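Local coordinates for protein HhaI Restriction Endonuclease (PDB 6UKF) that probably recognises the DNA sequence GCGC and cleaves its phosphodiester backbone as a restriction endonuclease, here held in complex with cognate DNA and calcium, at residues A[41-46]-A[253-258]; A[86-91]-A[106-111]; A[163-168]-A[219-224]. All coordinates share one frame; numbering follows the deposited sequence.

Interaction 1 (A[41-46]-A[253-258]). With EDO (1,2-ethanediol), chain J; EDO (1,2-ethanediol), chain L; EDO (1,2-ethanediol), chain O; EDO (1,2-ethanediol), chain I.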
loop_
_atom_site.group_PDB
_atom_site.type_symbol
_atom_site.label_atom_id
_atom_site.label_comp_id
_atom_site.label_asym_id
_atom_site.label_seq_id
_atom_site.Cartn_x
_atom_site.Cartn_y
_atom_site.Cartn_z
ATOM N N ASN A 41 -8.026 -19.017 -16.510
ATOM C CA ASN A 41 -6.860 -19.096 -15.637
ATOM C C ASN A 41 -6.774 -17.764 -14.900
ATOM O O ASN A 41 -5.921 -16.923 -15.212
ATOM C CB ASN A 41 -5.598 -19.344 -16.460
ATOM C CG ASN A 41 -4.343 -19.381 -15.611
ATOM O OD1 ASN A 41 -4.354 -19.859 -14.477
ATOM N ND2 ASN A 41 -3.250 -18.872 -16.161
ATOM N N PRO A 42 -7.655 -17.531 -13.931
ATOM C CA PRO A 42 -7.728 -16.206 -13.313
ATOM C C PRO A 42 -6.536 -15.940 -12.415
ATOM O O PRO A 42 -5.975 -16.846 -11.796
ATOM C CB PRO A 42 -9.021 -16.273 -12.494
ATOM C CG PRO A 42 -9.152 -17.713 -12.152
ATOM C CD PRO A 42 -8.646 -18.459 -13.357
ATOM N N PHE A 43 -6.156 -14.671 -12.344
ATOM C CA PHE A 43 -5.100 -14.250 -11.439
ATOM C C PHE A 43 -5.163 -12.739 -11.317
ATOM O O PHE A 43 -5.755 -12.052 -12.155
ATOM C CB PHE A 43 -3.710 -14.681 -11.925
ATOM C CG PHE A 43 -3.381 -14.223 -13.318
ATOM C CD1 PHE A 43 -3.614 -15.054 -14.399
ATOM C CD2 PHE A 43 -2.843 -12.967 -13.551
ATOM C CE1 PHE A 43 -3.324 -14.646 -15.685
ATOM C CE2 PHE A 43 -2.549 -12.553 -14.837
ATOM C CZ PHE A 43 -2.787 -13.396 -15.906
ATOM N N TYR A 44 -4.547 -12.233 -10.258
ATOM C CA TYR A 44 -4.448 -10.801 -10.053
ATOM C C TYR A 44 -3.147 -10.271 -10.642
ATOM O O TYR A 44 -2.138 -10.981 -10.732
ATOM C CB TYR A 44 -4.543 -10.448 -8.568
ATOM C CG TYR A 44 -5.922 -10.670 -7.987
ATOM C CD1 TYR A 44 -6.890 -9.674 -8.036
ATOM C CD2 TYR A 44 -6.259 -11.879 -7.395
ATOM C CE1 TYR A 44 -8.151 -9.877 -7.507
ATOM C CE2 TYR A 44 -7.514 -12.090 -6.863
ATOM C CZ TYR A 44 -8.458 -11.088 -6.923
ATOM O OH TYR A 44 -9.710 -11.293 -6.394
ATOM N N ILE A 45 -3.198 -9.011 -11.064
ATOM C CA ILE A 45 -2.062 -8.286 -11.617
ATOM C C ILE A 45 -1.860 -7.057 -10.745
ATOM O O ILE A 45 -2.811 -6.310 -10.490
ATOM C CB ILE A 45 -2.323 -7.870 -13.077
ATOM C CG1 ILE A 45 -2.581 -9.102 -13.950
ATOM C CG2 ILE A 45 -1.149 -7.057 -13.630
ATOM C CD1 ILE A 45 -3.257 -8.782 -15.265
ATOM N N GLU A 46 -0.637 -6.856 -10.279
ATOM C CA GLU A 46 -0.299 -5.711 -9.445
ATOM C C GLU A 46 0.305 -4.624 -10.323
ATOM O O GLU A 46 1.322 -4.848 -10.985
ATOM C CB GLU A 46 0.687 -6.103 -8.346
ATOM C CG GLU A 46 0.057 -6.201 -6.968
ATOM C CD GLU A 46 -0.603 -4.902 -6.542
ATOM O OE1 GLU A 46 0.021 -3.835 -6.715
ATOM O OE2 GLU A 46 -1.753 -4.943 -6.054
ATOM N N GLU A 253 1.213 -13.723 -22.106
ATOM C CA GLU A 253 0.320 -14.100 -23.192
ATOM C C GLU A 253 -0.086 -15.560 -23.099
ATOM O O GLU A 253 -1.203 -15.916 -23.491
ATOM C CB GLU A 253 0.984 -13.762 -24.524
ATOM C CG GLU A 253 1.042 -12.257 -24.725
ATOM C CD GLU A 253 1.799 -11.826 -25.956
ATOM O OE1 GLU A 253 2.287 -12.698 -26.704
ATOM O OE2 GLU A 253 1.902 -10.600 -26.170
ATOM N N ALA A 254 0.787 -16.416 -22.570
ATOM C CA ALA A 254 0.394 -17.796 -22.318
ATOM C C ALA A 254 -0.619 -17.868 -21.183
ATOM O O ALA A 254 -1.650 -18.539 -21.301
ATOM C CB ALA A 254 1.624 -18.641 -21.991
ATOM N N ALA A 255 -0.348 -17.162 -20.083
ATOM C CA ALA A 255 -1.209 -17.250 -18.907
ATOM C C ALA A 255 -2.647 -16.863 -19.231
ATOM O O ALA A 255 -3.591 -17.507 -18.760
ATOM C CB ALA A 255 -0.658 -16.357 -17.795
ATOM N N ILE A 256 -2.838 -15.803 -20.021
ATOM C CA ILE A 256 -4.192 -15.345 -20.331
ATOM C C ILE A 256 -4.861 -16.189 -21.401
ATOM O O ILE A 256 -6.047 -15.976 -21.692
ATOM C CB ILE A 256 -4.232 -13.857 -20.731
ATOM C CG1 ILE A 256 -3.460 -13.621 -22.031
ATOM C CG2 ILE A 256 -3.684 -12.999 -19.606
ATOM C CD1 ILE A 256 -3.516 -12.191 -22.527
ATOM N N SER A 257 -4.142 -17.145 -21.990
ATOM C CA SER A 257 -4.671 -17.989 -23.048
ATOM C C SER A 257 -4.976 -19.409 -22.597
ATOM O O SER A 257 -5.592 -20.162 -23.358
ATOM C CB SER A 257 -3.674 -18.040 -24.215
ATOM O OG SER A 257 -3.451 -16.744 -24.743
ATOM N N LEU A 258 -4.570 -19.796 -21.392
ATOM C CA LEU A 258 -4.815 -21.146 -20.895
ATOM C C LEU A 258 -6.305 -21.373 -20.638
ATOM O O LEU A 258 -6.994 -20.513 -20.084
ATOM C CB LEU A 258 -4.011 -21.393 -19.616
ATOM C CG LEU A 258 -2.492 -21.233 -19.726
ATOM C CD1 LEU A 258 -1.819 -21.624 -18.422
ATOM C CD2 LEU A 258 -1.940 -22.049 -20.887
ATOM O OXT LEU A 258 -6.856 -22.423 -20.975
HETATM C C1 EDO J . 4.263 -11.584 -29.266
HETATM O O1 EDO J . 4.852 -12.235 -28.133
HETATM C C2 EDO J . 3.071 -10.753 -28.811
HETATM O O2 EDO J . 2.548 -10.017 -29.923
HETATM C C1 EDO L . -7.235 -12.908 -23.022
HETATM O O1 EDO L . -8.014 -14.008 -22.536
HETATM C C2 EDO L . -7.372 -12.803 -24.538
HETATM O O2 EDO L . -7.059 -14.063 -25.142
HETATM C C1 EDO O . -1.603 -6.407 -3.409
HETATM O O1 EDO O . -2.695 -5.481 -3.402
HETATM C C2 EDO O . -2.010 -7.717 -2.751
HETATM O O2 EDO O . -2.447 -7.458 -1.414
HETATM C C1 EDO I . -7.498 -16.256 -8.466
HETATM O O1 EDO I . -6.248 -16.904 -8.726
HETATM C C2 EDO I . -8.282 -17.033 -7.412
HETATM O O2 EDO I . -7.601 -16.974 -6.153
HETATM O O HOH W 1 -7.090 -18.021 -19.224
#

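Interaction 2 (A[86-91]-A[106-111])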
loop_
_atom_site.group_PDB
_atom_site.type_symbol
_atom_site.label_atom_id
_atom_site.label_comp_id
_atom_site.label_asym_id
_atom_site.label_seq_id
_atom_site.Cartn_x
_atom_site.Cartn_y
_atom_site.Cartn_z
ATOM N N MET A 86 13.014 -10.873 10.971
ATOM C CA MET A 86 12.783 -10.785 12.408
ATOM C C MET A 86 14.017 -11.208 13.189
ATOM O O MET A 86 14.367 -10.585 14.198
ATOM C CB MET A 86 11.602 -11.671 12.795
ATOM C CG MET A 86 10.271 -11.163 12.300
ATOM S SD MET A 86 8.919 -12.298 12.648
ATOM C CE MET A 86 8.999 -12.421 14.434
ATOM N N GLN A 87 14.680 -12.274 12.746
ATOM C CA GLN A 87 15.879 -12.737 13.432
ATOM C C GLN A 87 16.964 -11.671 13.399
ATOM O O GLN A 87 17.598 -11.382 14.420
ATOM C CB GLN A 87 16.366 -14.029 12.782
ATOM C CG GLN A 87 17.711 -14.512 13.278
ATOM C CD GLN A 87 18.099 -15.834 12.666
ATOM O OE1 GLN A 87 17.271 -16.733 12.520
ATOM N NE2 GLN A 87 19.364 -15.958 12.294
ATOM N N PHE A 88 17.188 -11.065 12.232
ATOM C CA PHE A 88 18.206 -10.027 12.144
ATOM C C PHE A 88 17.880 -8.865 13.074
ATOM O O PHE A 88 18.746 -8.377 13.810
ATOM C CB PHE A 88 18.350 -9.526 10.710
ATOM C CG PHE A 88 19.340 -8.412 10.580
ATOM C CD1 PHE A 88 18.942 -7.093 10.719
ATOM C CD2 PHE A 88 20.680 -8.684 10.364
ATOM C CE1 PHE A 88 19.858 -6.068 10.627
ATOM C CE2 PHE A 88 21.600 -7.662 10.268
ATOM C CZ PHE A 88 21.188 -6.351 10.397
ATOM N N MET A 89 16.631 -8.398 13.049
ATOM C CA MET A 89 16.256 -7.270 13.893
ATOM C C MET A 89 16.362 -7.627 15.369
ATOM O O MET A 89 16.793 -6.803 16.184
ATOM C CB MET A 89 14.839 -6.815 13.549
ATOM C CG MET A 89 14.728 -6.173 12.179
ATOM S SD MET A 89 13.035 -5.767 11.737
ATOM C CE MET A 89 12.587 -4.640 13.055
ATOM N N SER A 90 15.971 -8.851 15.732
ATOM C CA SER A 90 16.025 -9.264 17.131
ATOM C C SER A 90 17.463 -9.413 17.612
ATOM O O SER A 90 17.793 -9.012 18.735
ATOM C CB SER A 90 15.249 -10.566 17.312
ATOM O OG SER A 90 13.872 -10.367 17.049
ATOM N N GLU A 91 18.334 -9.990 16.781
ATOM C CA GLU A 91 19.744 -10.085 17.143
ATOM C C GLU A 91 20.402 -8.713 17.214
ATOM O O GLU A 91 21.461 -8.577 17.838
ATOM C CB GLU A 91 20.472 -11.006 16.161
ATOM C CG GLU A 91 19.938 -12.441 16.174
ATOM C CD GLU A 91 20.723 -13.405 15.287
ATOM O OE1 GLU A 91 20.788 -14.542 15.623
ATOM O OE2 GLU A 91 21.287 -12.957 14.167
ATOM N N ILE A 106 17.139 -2.086 6.801
ATOM C CA ILE A 106 17.525 -3.430 7.196
ATOM C C ILE A 106 18.533 -3.942 6.166
ATOM O O ILE A 106 18.168 -4.167 5.002
ATOM C CB ILE A 106 16.305 -4.354 7.307
ATOM C CG1 ILE A 106 15.391 -3.857 8.431
ATOM C CG2 ILE A 106 16.744 -5.784 7.577
ATOM C CD1 ILE A 106 13.935 -4.263 8.285
ATOM N N PRO A 107 19.819 -4.122 6.543
ATOM C CA PRO A 107 20.875 -4.458 5.583
ATOM C C PRO A 107 21.030 -5.957 5.323
ATOM O O PRO A 107 22.139 -6.499 5.339
ATOM C CB PRO A 107 22.126 -3.884 6.249
ATOM C CG PRO A 107 21.862 -4.113 7.703
ATOM C CD PRO A 107 20.380 -3.851 7.882
ATOM N N LEU A 108 19.924 -6.634 5.075
ATOM C CA LEU A 108 20.005 -8.027 4.667
ATOM C C LEU A 108 20.150 -8.117 3.157
ATOM O O LEU A 108 19.903 -7.144 2.439
ATOM C CB LEU A 108 18.753 -8.777 5.109
ATOM C CG LEU A 108 18.705 -9.138 6.592
ATOM C CD1 LEU A 108 17.329 -9.666 6.957
ATOM C CD2 LEU A 108 19.785 -10.151 6.939
ATOM N N PRO A 109 20.563 -9.273 2.640
ATOM C CA PRO A 109 20.674 -9.420 1.184
ATOM C C PRO A 109 19.357 -9.093 0.497
ATOM O O PRO A 109 18.281 -9.473 0.959
ATOM C CB PRO A 109 21.056 -10.892 1.004
ATOM C CG PRO A 109 21.764 -11.243 2.271
ATOM C CD PRO A 109 21.031 -10.480 3.347
ATOM N N GLU A 110 19.459 -8.382 -0.627
ATOM C CA GLU A 110 18.270 -7.983 -1.367
ATOM C C GLU A 110 17.398 -9.182 -1.705
ATOM O O GLU A 110 16.169 -9.066 -1.751
ATOM C CB GLU A 110 18.700 -7.253 -2.636
ATOM C CG GLU A 110 17.574 -6.603 -3.401
ATOM C CD GLU A 110 18.062 -5.892 -4.644
ATOM O OE1 GLU A 110 19.247 -6.061 -4.999
ATOM O OE2 GLU A 110 17.264 -5.157 -5.262
ATOM N N SER A 111 18.016 -10.346 -1.927
ATOM C CA SER A 111 17.260 -11.543 -2.279
ATOM C C SER A 111 16.290 -11.956 -1.179
ATOM O O SER A 111 15.241 -12.538 -1.473
ATOM C CB SER A 111 18.222 -12.688 -2.585
ATOM O OG SER A 111 19.081 -12.928 -1.486
#

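Interaction 3 (A[163-168]-A[219-224]). With EDO (1,2-ethanediol), chain H; EDO (1,2-ethanediol), chain M; nucleotides of chain B; nucleotides of chain C.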
loop_
_atom_site.group_PDB
_atom_site.type_symbol
_atom_site.label_atom_id
_atom_site.label_comp_id
_atom_site.label_asym_id
_atom_site.label_seq_id
_atom_site.Cartn_x
_atom_site.Cartn_y
_atom_site.Cartn_z
ATOM N N HIS A 163 -14.302 7.652 8.248
ATOM C CA HIS A 163 -15.283 8.686 7.952
ATOM C C HIS A 163 -15.864 9.243 9.242
ATOM O O HIS A 163 -16.084 8.513 10.211
ATOM C CB HIS A 163 -16.428 8.108 7.125
ATOM C CG HIS A 163 -16.052 7.766 5.720
ATOM N ND1 HIS A 163 -16.987 7.427 4.766
ATOM C CD2 HIS A 163 -14.848 7.713 5.104
ATOM C CE1 HIS A 163 -16.373 7.177 3.622
ATOM N NE2 HIS A 163 -15.075 7.343 3.802
ATOM N N LEU A 164 -16.123 10.548 9.247
ATOM C CA LEU A 164 -16.962 11.119 10.288
ATOM C C LEU A 164 -18.254 10.320 10.377
ATOM O O LEU A 164 -18.826 9.923 9.360
ATOM C CB LEU A 164 -17.281 12.575 9.949
ATOM C CG LEU A 164 -18.119 13.346 10.970
ATOM C CD1 LEU A 164 -17.292 13.649 12.210
ATOM C CD2 LEU A 164 -18.665 14.623 10.359
ATOM N N ASN A 165 -18.708 10.075 11.603
ATOM C CA ASN A 165 -19.914 9.299 11.844
ATOM C C ASN A 165 -20.856 10.087 12.744
ATOM O O ASN A 165 -20.494 11.125 13.308
ATOM C CB ASN A 165 -19.590 7.928 12.456
ATOM C CG ASN A 165 -18.682 8.024 13.665
ATOM O OD1 ASN A 165 -18.814 8.931 14.488
ATOM N ND2 ASN A 165 -17.748 7.085 13.778
ATOM N N SER A 166 -22.084 9.581 12.869
ATOM C CA SER A 166 -23.099 10.284 13.648
ATOM C C SER A 166 -22.660 10.461 15.094
ATOM O O SER A 166 -22.872 11.524 15.689
ATOM C CB SER A 166 -24.423 9.523 13.582
ATOM O OG SER A 166 -24.847 9.356 12.240
ATOM N N LYS A 167 -22.050 9.429 15.682
ATOM C CA LYS A 167 -21.605 9.533 17.067
ATOM C C LYS A 167 -20.611 10.673 17.252
ATOM O O LYS A 167 -20.596 11.314 18.310
ATOM C CB LYS A 167 -20.986 8.210 17.519
ATOM C CG LYS A 167 -20.454 8.223 18.946
ATOM C CD LYS A 167 -19.835 6.885 19.320
ATOM N N SER A 168 -19.786 10.950 16.244
ATOM C CA SER A 168 -18.769 11.988 16.340
ATOM C C SER A 168 -19.243 13.341 15.832
ATOM O O SER A 168 -18.513 14.328 15.975
ATOM C CB SER A 168 -17.528 11.575 15.543
ATOM O OG SER A 168 -17.105 10.273 15.900
ATOM N N VAL A 219 -15.415 14.733 5.792
ATOM C CA VAL A 219 -14.706 14.871 7.055
ATOM C C VAL A 219 -14.216 13.499 7.481
ATOM O O VAL A 219 -14.972 12.521 7.437
ATOM C CB VAL A 219 -15.602 15.500 8.136
ATOM C CG1 VAL A 219 -14.812 15.713 9.416
ATOM C CG2 VAL A 219 -16.184 16.811 7.636
ATOM N N LYS A 220 -12.956 13.431 7.892
ATOM C CA LYS A 220 -12.350 12.191 8.340
ATOM C C LYS A 220 -11.851 12.358 9.767
ATOM O O LYS A 220 -11.506 13.461 10.200
ATOM C CB LYS A 220 -11.178 11.781 7.439
ATOM C CG LYS A 220 -11.556 11.602 5.978
ATOM C CD LYS A 220 -11.329 12.877 5.183
ATOM C CE LYS A 220 -11.957 12.788 3.803
ATOM N NZ LYS A 220 -11.312 11.759 2.943
ATOM N N ILE A 221 -11.831 11.248 10.497
ATOM C CA ILE A 221 -11.251 11.185 11.831
ATOM C C ILE A 221 -9.924 10.450 11.693
ATOM O O ILE A 221 -9.890 9.309 11.214
ATOM C CB ILE A 221 -12.173 10.457 12.819
ATOM C CG1 ILE A 221 -13.544 11.134 12.880
ATOM C CG2 ILE A 221 -11.527 10.416 14.205
ATOM C CD1 ILE A 221 -14.601 10.285 13.556
ATOM N N LEU A 222 -8.837 11.095 12.099
ATOM C CA LEU A 222 -7.521 10.494 11.964
ATOM C C LEU A 222 -7.260 9.521 13.111
ATOM O O LEU A 222 -7.887 9.581 14.173
ATOM C CB LEU A 222 -6.448 11.579 11.912
ATOM C CG LEU A 222 -6.669 12.636 10.823
ATOM C CD1 LEU A 222 -5.535 13.654 10.797
ATOM C CD2 LEU A 222 -6.839 11.994 9.452
ATOM N N SER A 223 -6.313 8.619 12.883
ATOM C CA SER A 223 -6.016 7.549 13.820
ATOM C C SER A 223 -5.187 8.061 14.992
ATOM O O SER A 223 -4.569 9.127 14.933
ATOM C CB SER A 223 -5.220 6.452 13.113
ATOM O OG SER A 223 -4.930 5.376 13.986
ATOM N N ASN A 224 -5.168 7.266 16.061
ATOM C CA ASN A 224 -4.257 7.459 17.179
ATOM C C ASN A 224 -3.297 6.281 17.317
ATOM O O ASN A 224 -2.626 6.160 18.348
ATOM C CB ASN A 224 -5.033 7.672 18.484
ATOM C CG ASN A 224 -5.838 8.963 18.486
ATOM O OD1 ASN A 224 -5.377 9.998 18.002
ATOM N ND2 ASN A 224 -7.049 8.906 19.033
HETATM C C1 EDO H . -17.836 11.235 5.861
HETATM O O1 EDO H . -16.436 11.190 5.567
HETATM C C2 EDO H . -18.471 12.395 5.101
HETATM O O2 EDO H . -18.005 13.634 5.645
HETATM C C1 EDO M . -12.775 5.116 6.061
HETATM O O1 EDO M . -12.387 5.290 4.694
HETATM C C2 EDO M . -14.260 4.794 6.146
HETATM O O2 EDO M . -14.674 4.845 7.516
ATOM P P DC B 2 -21.973 5.367 14.051
ATOM O OP1 DC B 2 -22.440 6.596 14.731
ATOM O OP2 DC B 2 -21.687 5.390 12.597
ATOM O "O5'" DC B 2 -20.682 4.834 14.828
ATOM C "C5'" DC B 2 -20.744 4.619 16.236
ATOM C "C4'" DC B 2 -19.495 3.911 16.732
ATOM O "O4'" DC B 2 -19.447 2.567 16.194
ATOM C "C3'" DC B 2 -18.176 4.579 16.332
ATOM O "O3'" DC B 2 -17.434 4.901 17.508
ATOM C "C2'" DC B 2 -17.466 3.547 15.446
ATOM C "C1'" DC B 2 -18.111 2.238 15.879
ATOM N N1 DC B 2 -18.119 1.166 14.841
ATOM C C2 DC B 2 -17.551 -0.084 15.136
ATOM O O2 DC B 2 -17.043 -0.273 16.249
ATOM N N3 DC B 2 -17.571 -1.052 14.188
ATOM C C4 DC B 2 -18.128 -0.814 13.001
ATOM N N4 DC B 2 -18.125 -1.802 12.101
ATOM C C5 DC B 2 -18.715 0.446 12.683
ATOM C C6 DC B 2 -18.691 1.396 13.624
ATOM P P DG C 7 -7.931 10.751 3.993
ATOM O OP1 DG C 7 -8.491 11.784 3.095
ATOM O OP2 DG C 7 -8.483 10.592 5.353
ATOM O "O5'" DG C 7 -8.019 9.339 3.238
ATOM C "C5'" DG C 7 -7.709 9.261 1.848
ATOM C "C4'" DG C 7 -8.257 7.993 1.217
ATOM O "O4'" DG C 7 -7.418 6.857 1.582
ATOM C "C3'" DG C 7 -9.669 7.589 1.634
ATOM O "O3'" DG C 7 -10.308 6.921 0.534
ATOM C "C2'" DG C 7 -9.423 6.686 2.840
ATOM C "C1'" DG C 7 -8.124 5.985 2.460
ATOM N N9 DG C 7 -7.239 5.694 3.579
ATOM C C8 DG C 7 -6.924 6.529 4.622
ATOM N N7 DG C 7 -6.078 6.008 5.465
ATOM C C5 DG C 7 -5.799 4.755 4.937
ATOM C C6 DG C 7 -4.947 3.733 5.414
ATOM O O6 DG C 7 -4.240 3.735 6.429
ATOM N N1 DG C 7 -4.956 2.621 4.577
ATOM C C2 DG C 7 -5.698 2.511 3.426
ATOM N N2 DG C 7 -5.580 1.360 2.750
ATOM N N3 DG C 7 -6.499 3.460 2.968
ATOM C C4 DG C 7 -6.500 4.550 3.771
#

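Interaction 1 (A[41-46]-A[253-258])
The C-terminal end of the chain, from the tail of helix 242-255 onward, meets the residues leading into strand 43-47 of the mixed sheet, with Asn-41 and Phe-43 touching Ala-255, Ile-256 and Leu-258. The strand runs on to Glu-46, with Lys-48 two residues later, a spacing consistent with the PD-(D/E)XK nuclease core. Asn-41 makes the polar link. Its CG is anti to the backbone N (chi1 178°), and the amide ND2 donates to Ala-255 O at 3.0 Å, nearly straight at 169°. The acceptor lies in the plane of the Asn-41 amide, while the donor is tilted 25° from the carbonyl plane of Ala-255. Leu-258 CD1 comes to 3.8 Å from the same Asn-41 ND2, so an apolar methyl borders the bond. Phe-43 supplies the apolar half. Its CE1 lies 3.8 Å from Ala-255 CB, and Ile-256 CG2 sits near the ring plane, at the edge. Phe-37 and Phe-128, from the neighbouring strands, also meet this ring, while Ala-255 touches Phe-128 and Ile-256 touches Phe-37, so this end of the chain packs against the sheet. One water joins the two segments: it accepts from Asn-41 N at 3.0 Å and donates to Leu-258 O, an oxygen of the terminal carboxylate, at 2.6 Å.

Interaction 2 (A[86-91]-A[106-111])
Phe-88 reaches from helix 80-91 to Ile-106, Pro-107 and Leu-108, and following it outward gives most of the contact. CB, pointing toward the other segment, meets the isobutyl end of Leu-108, with CD1 of that leucine at 3.9 Å from Phe-88 CB. CG is anti to the backbone N (chi1 177°), and Phe-88 CG lies 4.1 Å from both Leu-108 CG and Leu-108 CD2. Both ortho carbons are met from the same side of the ring plane: Phe-88 CD2 by Leu-108 CD2 at 3.8 Å, Phe-88 CD1 by Ile-106 CG2 at 4.1 Å. Both aliphatic chains slide past the phenylalanine in the opposite direction. Further out, Phe-88 CE1 comes to 3.6 Å from Pro-107 CD, and at the tip Phe-88 CZ meets Pro-107 CG, also at 3.6 Å, the proline crossing the phenylalanine side chain at about a right angle. Pro-107 is the centre of an inverse gamma turn, which bends the chain between edge strand 104-105 of the antiparallel sheet and helix 110-123. With the chain bent there, all three residues come against the same side of the Phe-88 ring. Ile-106 also pairs by its backbone with Cys-152, on the strand whose Ser-151 and Thr-153 belong to the calcium site, and Tyr-96 of helix 93-96 touches Phe-88, Met-89, Ile-106 and Pro-107. The next residue, Met-89, crosses Ile-106 at about a right angle. Its SD, carried out by an extended chi2 (175°), meets Ile-106 CD1 at 3.9 Å.

Interaction 3 (A[163-168]-A[219-224])
The His-163 imidazole lies between two ethanediol molecules, probably from the crystallisation liquor: C2 of the chain M molecule sits 3.1 Å above one face, offset toward the rim, and O1 of the chain H molecule lies over the opposite face. On the rim, NE2 makes a weak hydrogen bond to a DNA phosphate. His-163 pairs with Lys-220 as an antiparallel non-hydrogen-bonded pair, their side chains diverging. Leu-164 N donates to Val-219 O at 2.9 Å, and that oxygen also accepts from O1 of the chain H diol. Leu-164 and Val-219 lie side by side, CB to CB at 3.8 Å, Phe-172 touching both. Ile-221 CD1 reaches Ser-168 OG at 3.4 Å. Asn-165, its CG between backbone N and carbonyl carbon (chi1 51°), forms an Asx motif: OD1 is gripped by Ser-168 N at 2.8 Å and Ser-168 OG at 2.6 Å. Asn-165 ND2 donates to a phosphate, while Lys-167 N donates to OP1 of DC2 in chain B at 3.0 Å. Lys-220, modelled in two conformers, in one hydrogen-bonds by NZ to OP1 of DG7 in chain C. The loop after strand 162-163 and neighbouring strand 217-221 thus bind both DNA backbones, the lysine probably adding electrostatic attraction.

From the N terminus, the chain passes helix 3-18 and enters residues 41-46, whose partner waits at the very end, 253-258; interaction 1 thus closes a loop of 206 residues, some four fifths of the chain. Interactions 2 and 3 both nest inside it, one after the other. Interaction 2 is a local closure, joining helix 80-91 to the bend between strand 104-105 and helix 110-123. Interaction 3 then closes the separate four-stranded sheet, from residues 163-168 to 219-224, before the chain returns through strand 228-236 to the last helix. None touches another: nearest atoms of interactions 1 and 3 are about 21 Å apart, on opposite sides of the chain's centre.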